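Local coordinates for second substrate binding domain of putative amino acid ABC transporter (Streptococcus pneumoniae, PDB 4OEN), which probably binds an amino acid outside the cell and delivers it to the membrane part of an ABC transporter, at residues A[6-11]-A[61-66]; A[82-87]-A[200-205]; A[109-114]-A[132-137]; A[143-148]-A[156-161]. All coordinates share one frame; numbering follows the deposited sequence.

Contact 1: A[6-11]-A[61-66]; sequences IIASDS and GQADGI
Ile-7 pairs with Gly-65 and Ala-8 with Ile-66 as neighbours in two parallel strands. Ala-8 N bonds to Gly-65 O at 2.9 Å, with a nearly straight N-H...O angle of 170°. One residue pair earlier, Ile-6 O is gripped twice. Asp-64 N donates to Ile-6 O at 2.8 Å. Gly-65 N donates to Ile-6 O at 3.2 Å. The second donor lies in the carbonyl plane, whereas the first is tilted out of it. Ile-66 CA also comes close to Ala-8 O, as a CA-H...O contact.

The side chain of Asp-64 adds a further bond. Its CG stands anti to its carbonyl carbon (chi1 -59°), and its OD2 takes the backbone N-H of Ile-6 at 2.7 Å. OD2 uses its anti lone pair, and the bond is straight (171°). A carboxylate therefore takes the N-H of Ile-6, one residue before the first bridged pair, Ile-7 with Gly-65. On the apolar side, Ala-63 CB packs 4.0 Å from Ala-8 CB and equally near Ile-6 CG2. Ile-6 CD1 extends to the Gln-62 carbonyl. Ile-66 CG1 rests 3.4 Å from Ala-8 O. On the other side of the sheet, Ile-7 CD1 reaches to 4.2 Å from Gly-65 N.

Gly-61 ends helix 51-60 with a Schellman motif. That helix connects strand 44-47 to strand 65-66, and strand 5-8 lies between them, paired in parallel with both. This is a beta-alpha-beta crossover. The helix covers Ala-8, Ala-63 and Ile-66, while Ile-7 meets Phe-187 of strand 180-190.

Contact 2: A[82-87]-A[200-205]; sequences FSESYY and MFNNGL
Ser-83 OG touches the Phe-201 ring and is held by two hydrogen bonds. It donates to Glu-84 O at 2.7 Å and accepts from the backbone N of Phe-187. The contact belongs to the periplasmic binding protein type II fold. Here the link from strand 80-82 to the long strand 87-96 lies against helix 195-210.

OG sits between the backbone N and the carbonyl carbon of its own residue (chi1 73°). This turns it toward Phe-201, where it lies 3.4 Å from CE2. Phe-201 also stacks on the Phe-187 ring, so Ser-83 and Phe-201 share a neighbour on strand 180-190. At the tip of the ring, Phe-201 CZ is 4.1 Å from Tyr-86 CD2. Tyr-86 CD2 lies at the edge of the Phe-201 ring, near its plane. Leu-205, one turn further along the helix, places CD1 4.0 Å from Tyr-86 CB and CD2 near Ser-85 O. Phe-214 of helix 213-222 adds to this apolar group.

Ser-85 itself faces the other way. Its OG forms an ST turn with Tyr-87 N and bonds to Glu-184.

The polar tie across the contact is the Asn-202 amide. Its OD1 accepts from Glu-84 N at 2.8 Å, with an N-H...O angle of 164°. The other end of the amide, ND2, donates to a water 3.0 Å away, and that water donates to Phe-82 O at 2.8 Å.

Contact 3: A[109-114]-A[132-137]; sequences GKTVGV and GYKIKT
Tyr-133 is the one aromatic residue of the contact, and Val-112 meets it obliquely. The methyl Val-112 CG2 lies 4.1 Å from Tyr-133 CG and about as far from CB. Tyr-133 CB also rests against Lys-110 O. The phenol end leads off to helix 119-126, where its OH bonds to Leu-124 O.

Beyond the ring the two strands run parallel, with backbone bonds alternating between them. Lys-134 N donates to Lys-110 O at 2.7 Å. Val-112 N returns a bond to Lys-134 O. Lys-136 N then bonds to Val-112 O, and Val-114 N to Lys-136 O at 3.0 Å. CA-H...O contacts fill in between. The strand axes are 4.5 Å apart at their closest and turned by 31°, a clear twist.

At the loop end, Gly-109 N bonds to Gly-132 O from above the carbonyl plane. Both glycines have positive phi. A water joins Gly-109 O to Lys-134 NZ, which the bend at chi4 (54°) turns toward it.

The two faces differ. On one, Thr-111 OG1 lies 3.7 Å from Lys-134 CB, and Thr-111 CG2 touches Lys-136 CB at 4.0 Å. On the other, Val-114 CG1 packs on Ile-135 CG2 at 3.7 Å. Leu-124 covers Val-112 and Val-114 on this apolar face. Strands 111-115 and 134-138, with helices 119-126 and 128-131 between them in the chain, form a beta-alpha-beta crossover of this alpha/beta lobe.

Contact 4: A[143-148]-A[156-161]; sequences SMYDSL and VMDDEP
Helix 141-150 packs on strand 155-159 through Met-144, Tyr-145 and Leu-148 on one side and Val-156 and Asp-158 on the other. The two elements form the second half of a beta-alpha-beta crossover that starts from strand 134-138. Strand 111-115 lies between the two strands in the sheet. The helix and strand segments approach to 10.0 Å between axes, and their directions differ by 141°.

Val-156 is the apolar centre, and its two methyls point to different partners. CG1 is 3.7 Å from Met-144 CG, and Leu-148 CD2 meets it at 4.0 Å. CG2 is 3.9 Å from Tyr-145 CE1. The long axes of the Val-156 and Tyr-145 side chains cross at about a right angle. Phe-138 of strand 134-138 also touches Met-144.

The polar bond lies further along the strand. Tyr-145 OH donates to Asp-158 OD2 at 2.6 Å. OD2 sits in the plane of the phenol ring, at its edge. The carboxylate is turned 32° from that plane and accepts on its anti lone pair. Met-144 bends at chi3 (72°), which brings CE to 3.8 Å from the same OD2. Asp-158 OD1 receives a weak bond from Asp-159 N. Asp-159 stands at the N-cap position of helix 160-168.

Asp-158 is buried, with one carboxylate oxygen taking a short phenol bond and the other a weak backbone one. These donors would help to stabilise a negative charge there. The phenol bond also helps to hold the tyrosine tip beside apolar Val-156 and Met-144.

In the fold
Contacts 1 and 2 lie in one lobe of the chain, their centres 16 Å apart. Contacts 3 and 4 lie in the other, 12 Å apart between centres. Contacts 1 and 3 are about 40 Å apart between centres, on opposite sides of the chain's centre. Contacts 3 and 4 share a sheet: Gly-113 O is 3.0 Å from Met-157 N, a probable hydrogen bond, and Met-144 SD packs 3.5 Å from Val-114 CA. Contacts 2 and 4 also meet: Tyr-87 OH, at the start of strand 87-96, packs 3.6 Å from Pro-161 CB. In this fold the substrate is usually bound between the two lobes.

Contact 1: A[6-11]-A[61-66]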
loop_
_atom_site.group_PDB
_atom_site.type_symbol
_atom_site.label_atom_id
_atom_site.label_comp_id
_atom_site.label_asym_id
_atom_site.label_seq_id
_atom_site.Cartn_x
_atom_site.Cartn_y
_atom_site.Cartn_z
ATOM N N ILE A 6 3.199 6.268 21.591
ATOM C CA ILE A 6 3.783 7.016 20.489
ATOM C C ILE A 6 3.805 6.157 19.241
ATOM O O ILE A 6 4.361 5.064 19.251
ATOM C CB ILE A 6 5.205 7.490 20.829
ATOM C CG1 ILE A 6 5.170 8.408 22.050
ATOM C CG2 ILE A 6 5.826 8.209 19.648
ATOM C CD1 ILE A 6 6.530 8.906 22.464
ATOM N N ILE A 7 3.182 6.649 18.171
ATOM C CA ILE A 7 3.091 5.906 16.921
ATOM C C ILE A 7 3.877 6.626 15.850
ATOM O O ILE A 7 3.580 7.761 15.522
ATOM C CB ILE A 7 1.633 5.743 16.426
ATOM C CG1 ILE A 7 0.744 5.186 17.543
ATOM C CG2 ILE A 7 1.595 4.853 15.176
ATOM C CD1 ILE A 7 1.185 3.827 18.053
ATOM N N ALA A 8 4.888 5.962 15.313
ATOM C CA ALA A 8 5.744 6.585 14.320
ATOM C C ALA A 8 5.378 6.118 12.920
ATOM O O ALA A 8 4.985 4.964 12.722
ATOM C CB ALA A 8 7.200 6.281 14.633
ATOM N N SER A 9 5.509 7.017 11.948
ATOM C CA SER A 9 5.114 6.705 10.591
ATOM C C SER A 9 6.019 7.371 9.561
ATOM O O SER A 9 6.962 8.098 9.898
ATOM C CB SER A 9 3.650 7.129 10.376
ATOM O OG SER A 9 3.166 6.669 9.133
ATOM N N ASP A 10 5.748 7.080 8.294
ATOM C CA ASP A 10 6.409 7.755 7.186
ATOM C C ASP A 10 5.786 9.127 6.959
ATOM O O ASP A 10 4.791 9.489 7.586
ATOM C CB ASP A 10 6.298 6.877 5.933
ATOM C CG ASP A 10 7.327 7.197 4.872
ATOM O OD1 ASP A 10 8.235 8.033 5.087
ATOM O OD2 ASP A 10 7.251 6.558 3.809
ATOM N N SER A 11 6.373 9.897 6.059
ATOM C CA SER A 11 5.856 11.217 5.753
ATOM C C SER A 11 5.279 11.294 4.339
ATOM O O SER A 11 4.479 12.181 4.039
ATOM C CB SER A 11 6.961 12.264 5.938
ATOM O OG SER A 11 8.053 12.010 5.075
ATOM N N GLY A 61 12.942 1.832 21.429
ATOM C CA GLY A 61 11.992 2.006 22.513
ATOM C C GLY A 61 11.515 3.436 22.711
ATOM O O GLY A 61 10.855 3.741 23.705
ATOM N N GLN A 62 11.831 4.321 21.768
ATOM C CA GLN A 62 11.378 5.702 21.879
ATOM C C GLN A 62 10.032 5.919 21.209
ATOM O O GLN A 62 9.363 6.921 21.460
ATOM C CB GLN A 62 12.421 6.658 21.306
ATOM C CG GLN A 62 13.571 6.916 22.270
ATOM C CD GLN A 62 13.091 7.331 23.653
ATOM O OE1 GLN A 62 13.405 6.682 24.651
ATOM N NE2 GLN A 62 12.331 8.418 23.715
ATOM N N ALA A 63 9.637 4.984 20.351
ATOM C CA ALA A 63 8.269 4.940 19.860
ATOM C C ALA A 63 7.708 3.566 20.165
ATOM O O ALA A 63 8.449 2.586 20.238
ATOM C CB ALA A 63 8.204 5.236 18.374
ATOM N N ASP A 64 6.402 3.496 20.356
ATOM C CA ASP A 64 5.783 2.245 20.749
ATOM C C ASP A 64 5.356 1.393 19.563
ATOM O O ASP A 64 5.427 0.166 19.624
ATOM C CB ASP A 64 4.601 2.527 21.668
ATOM C CG ASP A 64 5.023 3.282 22.914
ATOM O OD1 ASP A 64 5.765 2.701 23.734
ATOM O OD2 ASP A 64 4.632 4.458 23.074
ATOM N N GLY A 65 4.926 2.028 18.482
ATOM C CA GLY A 65 4.447 1.277 17.338
ATOM C C GLY A 65 4.746 2.010 16.060
ATOM O O GLY A 65 5.068 3.198 16.087
ATOM N N ILE A 66 4.692 1.277 14.956
ATOM C CA ILE A 66 4.848 1.861 13.627
ATOM C C ILE A 66 3.702 1.453 12.710
ATOM O O ILE A 66 3.272 0.301 12.703
ATOM C CB ILE A 66 6.209 1.472 12.996
ATOM C CG1 ILE A 66 6.318 2.021 11.572
ATOM C CG2 ILE A 66 6.432 -0.041 13.013
ATOM C CD1 ILE A 66 7.693 1.805 10.937
#

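Contact 2: A[82-87]-A[200-205]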
loop_
_atom_site.group_PDB
_atom_site.type_symbol
_atom_site.label_atom_id
_atom_site.label_comp_id
_atom_site.label_asym_id
_atom_site.label_seq_id
_atom_site.Cartn_x
_atom_site.Cartn_y
_atom_site.Cartn_z
ATOM N N PHE A 82 3.912 -8.201 14.551
ATOM C CA PHE A 82 2.930 -7.574 13.687
ATOM C C PHE A 82 1.515 -7.799 14.177
ATOM O O PHE A 82 1.212 -8.834 14.786
ATOM C CB PHE A 82 3.064 -8.111 12.264
ATOM C CG PHE A 82 4.256 -7.579 11.513
ATOM C CD1 PHE A 82 4.224 -6.317 10.934
ATOM C CD2 PHE A 82 5.383 -8.373 11.325
ATOM C CE1 PHE A 82 5.313 -5.831 10.211
ATOM C CE2 PHE A 82 6.466 -7.896 10.608
ATOM C CZ PHE A 82 6.430 -6.625 10.043
ATOM N N SER A 83 0.654 -6.835 13.883
ATOM C CA SER A 83 -0.787 -7.009 13.988
ATOM C C SER A 83 -1.313 -7.921 12.889
ATOM O O SER A 83 -0.589 -8.326 11.980
ATOM C CB SER A 83 -1.502 -5.670 13.872
ATOM O OG SER A 83 -1.474 -5.207 12.525
ATOM N N GLU A 84 -2.599 -8.211 12.954
ATOM C CA GLU A 84 -3.310 -8.794 11.829
ATOM C C GLU A 84 -3.170 -7.862 10.641
ATOM O O GLU A 84 -3.060 -6.650 10.820
ATOM C CB GLU A 84 -4.790 -9.001 12.167
ATOM C CG GLU A 84 -5.038 -9.995 13.272
ATOM C CD GLU A 84 -5.001 -11.426 12.777
ATOM O OE1 GLU A 84 -4.929 -11.625 11.547
ATOM O OE2 GLU A 84 -5.050 -12.349 13.616
ATOM N N SER A 85 -3.178 -8.418 9.436
ATOM C CA SER A 85 -3.127 -7.608 8.234
ATOM C C SER A 85 -4.353 -6.723 8.117
ATOM O O SER A 85 -5.478 -7.196 8.316
ATOM C CB SER A 85 -3.021 -8.497 6.993
ATOM O OG SER A 85 -2.984 -7.700 5.814
ATOM N N TYR A 86 -4.156 -5.455 7.762
ATOM C CA TYR A 86 -5.295 -4.595 7.468
ATOM C C TYR A 86 -5.418 -4.309 5.978
ATOM O O TYR A 86 -6.343 -3.620 5.554
ATOM C CB TYR A 86 -5.226 -3.275 8.251
ATOM C CG TYR A 86 -4.049 -2.368 7.965
ATOM C CD1 TYR A 86 -4.083 -1.446 6.923
ATOM C CD2 TYR A 86 -2.923 -2.405 8.762
ATOM C CE1 TYR A 86 -2.993 -0.609 6.677
ATOM C CE2 TYR A 86 -1.826 -1.564 8.520
ATOM C CZ TYR A 86 -1.881 -0.667 7.479
ATOM O OH TYR A 86 -0.810 0.172 7.225
ATOM N N TYR A 87 -4.504 -4.850 5.181
ATOM C CA TYR A 87 -4.552 -4.616 3.740
ATOM C C TYR A 87 -3.681 -5.615 3.010
ATOM O O TYR A 87 -2.486 -5.728 3.300
ATOM C CB TYR A 87 -4.097 -3.191 3.404
ATOM C CG TYR A 87 -4.291 -2.848 1.948
ATOM C CD1 TYR A 87 -5.566 -2.618 1.437
ATOM C CD2 TYR A 87 -3.208 -2.763 1.080
ATOM C CE1 TYR A 87 -5.751 -2.310 0.106
ATOM C CE2 TYR A 87 -3.386 -2.446 -0.259
ATOM C CZ TYR A 87 -4.661 -2.220 -0.734
ATOM O OH TYR A 87 -4.870 -1.914 -2.060
ATOM N N MET A 200 -4.980 -4.643 21.317
ATOM C CA MET A 200 -5.986 -3.609 21.079
ATOM C C MET A 200 -6.087 -3.223 19.608
ATOM O O MET A 200 -7.179 -2.912 19.114
ATOM C CB MET A 200 -5.687 -2.376 21.930
ATOM C CG MET A 200 -5.922 -2.631 23.409
ATOM S SD MET A 200 -5.786 -1.159 24.420
ATOM C CE MET A 200 -4.052 -0.745 24.188
ATOM N N PHE A 201 -4.964 -3.232 18.892
ATOM C CA PHE A 201 -5.042 -2.913 17.476
ATOM C C PHE A 201 -5.901 -3.947 16.770
ATOM O O PHE A 201 -6.784 -3.603 15.983
ATOM C CB PHE A 201 -3.657 -2.848 16.823
ATOM C CG PHE A 201 -3.697 -2.454 15.361
ATOM C CD1 PHE A 201 -3.486 -1.132 14.976
ATOM C CD2 PHE A 201 -3.972 -3.391 14.382
ATOM C CE1 PHE A 201 -3.533 -0.767 13.631
ATOM C CE2 PHE A 201 -4.025 -3.042 13.040
ATOM C CZ PHE A 201 -3.803 -1.719 12.663
ATOM N N ASN A 202 -5.645 -5.219 17.049
ATOM C CA ASN A 202 -6.388 -6.284 16.394
ATOM C C ASN A 202 -7.867 -6.238 16.760
ATOM O O ASN A 202 -8.714 -6.484 15.914
ATOM C CB ASN A 202 -5.805 -7.645 16.750
ATOM C CG ASN A 202 -4.448 -7.883 16.110
ATOM O OD1 ASN A 202 -4.074 -7.205 15.155
ATOM N ND2 ASN A 202 -3.719 -8.860 16.623
ATOM N N ASN A 203 -8.174 -5.949 18.022
ATOM C CA ASN A 203 -9.571 -5.850 18.440
ATOM C C ASN A 203 -10.255 -4.644 17.812
ATOM O O ASN A 203 -11.413 -4.724 17.393
ATOM C CB ASN A 203 -9.673 -5.774 19.962
ATOM C CG ASN A 203 -9.349 -7.090 20.622
ATOM O OD1 ASN A 203 -9.384 -8.139 19.978
ATOM N ND2 ASN A 203 -9.042 -7.052 21.906
ATOM N N GLY A 204 -9.540 -3.522 17.766
ATOM C CA GLY A 204 -10.058 -2.310 17.155
ATOM C C GLY A 204 -10.319 -2.529 15.674
ATOM O O GLY A 204 -11.355 -2.128 15.152
ATOM N N LEU A 205 -9.383 -3.194 15.005
ATOM C CA LEU A 205 -9.537 -3.485 13.588
ATOM C C LEU A 205 -10.779 -4.339 13.338
ATOM O O LEU A 205 -11.575 -4.054 12.429
ATOM C CB LEU A 205 -8.289 -4.194 13.042
ATOM C CG LEU A 205 -8.329 -4.581 11.558
ATOM C CD1 LEU A 205 -8.422 -3.354 10.671
ATOM C CD2 LEU A 205 -7.103 -5.399 11.190
HETATM O O HOH W 1 -1.128 -10.015 15.699
#

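Contact 3: A[109-114]-A[132-137]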
loop_
_atom_site.group_PDB
_atom_site.type_symbol
_atom_site.label_atom_id
_atom_site.label_comp_id
_atom_site.label_asym_id
_atom_site.label_seq_id
_atom_site.Cartn_x
_atom_site.Cartn_y
_atom_site.Cartn_z
ATOM N N GLY A 109 1.724 -10.165 -27.617
ATOM C CA GLY A 109 2.271 -9.287 -28.636
ATOM C C GLY A 109 2.264 -7.816 -28.261
ATOM O O GLY A 109 2.868 -7.002 -28.952
ATOM N N LYS A 110 1.560 -7.477 -27.179
ATOM C CA LYS A 110 1.494 -6.111 -26.676
ATOM C C LYS A 110 2.719 -5.782 -25.826
ATOM O O LYS A 110 3.520 -6.658 -25.487
ATOM C CB LYS A 110 0.236 -5.904 -25.822
ATOM C CG LYS A 110 -1.063 -6.289 -26.465
ATOM C CD LYS A 110 -1.398 -5.379 -27.605
ATOM C CE LYS A 110 -2.802 -5.659 -28.148
ATOM N NZ LYS A 110 -2.990 -4.891 -29.406
ATOM N N THR A 111 2.846 -4.520 -25.446
ATOM C CA THR A 111 3.974 -4.100 -24.626
ATOM C C THR A 111 3.473 -3.545 -23.302
ATOM O O THR A 111 2.621 -2.657 -23.280
ATOM C CB THR A 111 4.826 -3.045 -25.327
ATOM O OG1 THR A 111 5.398 -3.602 -26.516
ATOM C CG2 THR A 111 5.939 -2.577 -24.409
ATOM N N VAL A 112 3.998 -4.086 -22.209
ATOM C CA VAL A 112 3.597 -3.675 -20.867
ATOM C C VAL A 112 4.737 -2.929 -20.182
ATOM O O VAL A 112 5.847 -3.432 -20.152
ATOM C CB VAL A 112 3.199 -4.881 -19.996
ATOM C CG1 VAL A 112 2.727 -4.387 -18.628
ATOM C CG2 VAL A 112 2.095 -5.706 -20.677
ATOM N N GLY A 113 4.458 -1.737 -19.651
ATOM C CA GLY A 113 5.425 -0.985 -18.863
ATOM C C GLY A 113 5.487 -1.413 -17.405
ATOM O O GLY A 113 4.490 -1.855 -16.823
ATOM N N VAL A 114 6.670 -1.279 -16.808
ATOM C CA VAL A 114 6.837 -1.615 -15.403
ATOM C C VAL A 114 8.023 -0.846 -14.826
ATOM O O VAL A 114 8.931 -0.460 -15.567
ATOM C CB VAL A 114 7.022 -3.135 -15.208
ATOM C CG1 VAL A 114 8.416 -3.597 -15.617
ATOM C CG2 VAL A 114 6.693 -3.553 -13.771
ATOM N N GLY A 132 3.226 -13.879 -23.468
ATOM C CA GLY A 132 3.805 -13.448 -24.731
ATOM C C GLY A 132 3.802 -11.952 -25.007
ATOM O O GLY A 132 3.790 -11.537 -26.174
ATOM N N TYR A 133 3.802 -11.145 -23.947
ATOM C CA TYR A 133 3.921 -9.698 -24.081
ATOM C C TYR A 133 5.382 -9.298 -24.066
ATOM O O TYR A 133 6.245 -10.080 -23.664
ATOM C CB TYR A 133 3.163 -8.958 -22.963
ATOM C CG TYR A 133 3.390 -9.534 -21.582
ATOM C CD1 TYR A 133 4.592 -9.325 -20.899
ATOM C CD2 TYR A 133 2.415 -10.307 -20.972
ATOM C CE1 TYR A 133 4.800 -9.869 -19.652
ATOM C CE2 TYR A 133 2.612 -10.854 -19.716
ATOM C CZ TYR A 133 3.809 -10.632 -19.062
ATOM O OH TYR A 133 4.000 -11.188 -17.819
ATOM N N LYS A 134 5.652 -8.092 -24.547
ATOM C CA LYS A 134 6.948 -7.447 -24.341
ATOM C C LYS A 134 6.889 -6.608 -23.074
ATOM O O LYS A 134 5.818 -6.169 -22.656
ATOM C CB LYS A 134 7.308 -6.566 -25.537
ATOM C CG LYS A 134 7.480 -7.310 -26.851
ATOM C CD LYS A 134 7.683 -6.327 -27.996
ATOM C CE LYS A 134 8.045 -7.040 -29.294
ATOM N NZ LYS A 134 7.058 -8.096 -29.644
ATOM N N ILE A 135 8.044 -6.394 -22.458
ATOM C CA ILE A 135 8.130 -5.565 -21.264
ATOM C C ILE A 135 9.006 -4.365 -21.575
ATOM O O ILE A 135 10.096 -4.514 -22.136
ATOM C CB ILE A 135 8.725 -6.335 -20.071
ATOM C CG1 ILE A 135 7.848 -7.522 -19.701
ATOM C CG2 ILE A 135 8.906 -5.407 -18.860
ATOM C CD1 ILE A 135 8.463 -8.401 -18.598
ATOM N N LYS A 136 8.518 -3.178 -21.242
ATOM C CA LYS A 136 9.340 -1.979 -21.291
ATOM C C LYS A 136 9.553 -1.511 -19.861
ATOM O O LYS A 136 8.609 -1.296 -19.103
ATOM C CB LYS A 136 8.701 -0.886 -22.146
ATOM C CG LYS A 136 9.546 0.377 -22.225
ATOM C CD LYS A 136 9.027 1.335 -23.280
ATOM C CE LYS A 136 9.859 2.609 -23.320
ATOM N NZ LYS A 136 11.310 2.323 -23.536
ATOM N N THR A 137 10.818 -1.374 -19.493
ATOM C CA THR A 137 11.199 -1.053 -18.126
ATOM C C THR A 137 11.484 0.426 -17.931
ATOM O O THR A 137 12.175 1.054 -18.741
ATOM C CB THR A 137 12.424 -1.870 -17.747
ATOM O OG1 THR A 137 12.145 -3.247 -18.031
ATOM C CG2 THR A 137 12.776 -1.691 -16.274
HETATM O O HOH W 2 4.560 -8.159 -30.822
#

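Contact 4: A[143-148]-A[156-161]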
loop_
_atom_site.group_PDB
_atom_site.type_symbol
_atom_site.label_atom_id
_atom_site.label_comp_id
_atom_site.label_asym_id
_atom_site.label_seq_id
_atom_site.Cartn_x
_atom_site.Cartn_y
_atom_site.Cartn_z
ATOM N N SER A 143 7.631 8.566 -15.988
ATOM C CA SER A 143 7.998 8.223 -17.348
ATOM C C SER A 143 7.094 7.105 -17.837
ATOM O O SER A 143 6.644 7.109 -18.981
ATOM C CB SER A 143 9.466 7.805 -17.426
ATOM O OG SER A 143 9.867 7.603 -18.766
ATOM N N MET A 144 6.835 6.153 -16.954
ATOM C CA MET A 144 5.993 5.017 -17.297
ATOM C C MET A 144 4.574 5.443 -17.655
ATOM O O MET A 144 4.032 4.999 -18.669
ATOM C CB MET A 144 5.954 4.015 -16.145
ATOM C CG MET A 144 5.128 2.774 -16.488
ATOM S SD MET A 144 5.184 1.508 -15.201
ATOM C CE MET A 144 4.188 2.262 -13.910
ATOM N N TYR A 145 3.973 6.293 -16.830
ATOM C CA TYR A 145 2.595 6.707 -17.105
ATOM C C TYR A 145 2.522 7.686 -18.282
ATOM O O TYR A 145 1.502 7.753 -18.973
ATOM C CB TYR A 145 1.948 7.278 -15.835
ATOM C CG TYR A 145 1.550 6.160 -14.888
ATOM C CD1 TYR A 145 0.442 5.367 -15.155
ATOM C CD2 TYR A 145 2.306 5.865 -13.756
ATOM C CE1 TYR A 145 0.081 4.328 -14.313
ATOM C CE2 TYR A 145 1.953 4.822 -12.904
ATOM C CZ TYR A 145 0.840 4.051 -13.193
ATOM O OH TYR A 145 0.477 3.013 -12.361
ATOM N N ASP A 146 3.602 8.416 -18.551
ATOM C CA ASP A 146 3.661 9.244 -19.749
ATOM C C ASP A 146 3.602 8.358 -20.984
ATOM O O ASP A 146 2.892 8.650 -21.946
ATOM C CB ASP A 146 4.931 10.094 -19.771
ATOM C CG ASP A 146 4.862 11.270 -18.823
ATOM O OD1 ASP A 146 3.808 11.456 -18.177
ATOM O OD2 ASP A 146 5.859 12.017 -18.737
ATOM N N SER A 147 4.363 7.266 -20.948
ATOM C CA SER A 147 4.387 6.328 -22.045
ATOM C C SER A 147 3.018 5.670 -22.242
ATOM O O SER A 147 2.573 5.492 -23.374
ATOM C CB SER A 147 5.470 5.272 -21.800
ATOM O OG SER A 147 5.556 4.357 -22.881
ATOM N N LEU A 148 2.358 5.297 -21.148
ATOM C CA LEU A 148 1.009 4.724 -21.244
ATOM C C LEU A 148 0.067 5.719 -21.922
ATOM O O LEU A 148 -0.727 5.353 -22.790
ATOM C CB LEU A 148 0.474 4.335 -19.860
ATOM C CG LEU A 148 -0.886 3.606 -19.857
ATOM C CD1 LEU A 148 -0.738 2.234 -20.485
ATOM C CD2 LEU A 148 -1.518 3.492 -18.466
ATOM N N VAL A 156 0.340 -0.987 -18.058
ATOM C CA VAL A 156 1.364 -0.987 -17.021
ATOM C C VAL A 156 1.023 -2.038 -15.981
ATOM O O VAL A 156 -0.123 -2.482 -15.873
ATOM C CB VAL A 156 1.485 0.372 -16.293
ATOM C CG1 VAL A 156 1.756 1.494 -17.275
ATOM C CG2 VAL A 156 0.205 0.660 -15.481
ATOM N N MET A 157 2.028 -2.451 -15.230
ATOM C CA MET A 157 1.827 -3.257 -14.028
ATOM C C MET A 157 2.352 -2.443 -12.845
ATOM O O MET A 157 3.491 -1.993 -12.892
ATOM C CB MET A 157 2.564 -4.595 -14.137
ATOM C CG MET A 157 2.040 -5.685 -13.226
ATOM S SD MET A 157 0.630 -6.522 -13.966
ATOM C CE MET A 157 0.028 -7.509 -12.590
ATOM N N ASP A 158 1.546 -2.259 -11.802
ATOM C CA ASP A 158 1.959 -1.411 -10.672
ATOM C C ASP A 158 1.311 -1.878 -9.380
ATOM O O ASP A 158 0.467 -2.766 -9.379
ATOM C CB ASP A 158 1.573 0.051 -10.953
ATOM C CG ASP A 158 2.459 1.087 -10.243
ATOM O OD1 ASP A 158 3.288 0.777 -9.342
ATOM O OD2 ASP A 158 2.301 2.273 -10.602
ATOM N N ASP A 159 1.695 -1.248 -8.279
ATOM C CA ASP A 159 1.088 -1.534 -6.992
ATOM C C ASP A 159 -0.379 -1.129 -7.014
ATOM O O ASP A 159 -0.714 0.009 -7.386
ATOM C CB ASP A 159 1.807 -0.772 -5.879
ATOM C CG ASP A 159 3.221 -1.247 -5.679
ATOM O OD1 ASP A 159 3.393 -2.466 -5.495
ATOM O OD2 ASP A 159 4.153 -0.411 -5.706
ATOM N N GLU A 160 -1.241 -2.043 -6.581
ATOM C CA GLU A 160 -2.669 -1.771 -6.592
ATOM C C GLU A 160 -3.088 -0.536 -5.763
ATOM O O GLU A 160 -3.852 0.279 -6.256
ATOM C CB GLU A 160 -3.470 -2.998 -6.141
ATOM C CG GLU A 160 -4.943 -2.668 -5.961
ATOM C CD GLU A 160 -5.825 -3.882 -5.818
ATOM O OE1 GLU A 160 -5.442 -4.989 -6.275
ATOM O OE2 GLU A 160 -6.936 -3.718 -5.252
ATOM N N PRO A 161 -2.571 -0.362 -4.524
ATOM C CA PRO A 161 -3.063 0.833 -3.818
ATOM C C PRO A 161 -2.641 2.145 -4.480
ATOM O O PRO A 161 -3.345 3.144 -4.384
ATOM C CB PRO A 161 -2.445 0.693 -2.421
ATOM C CG PRO A 161 -1.314 -0.275 -2.572
ATOM C CD PRO A 161 -1.717 -1.204 -3.668
#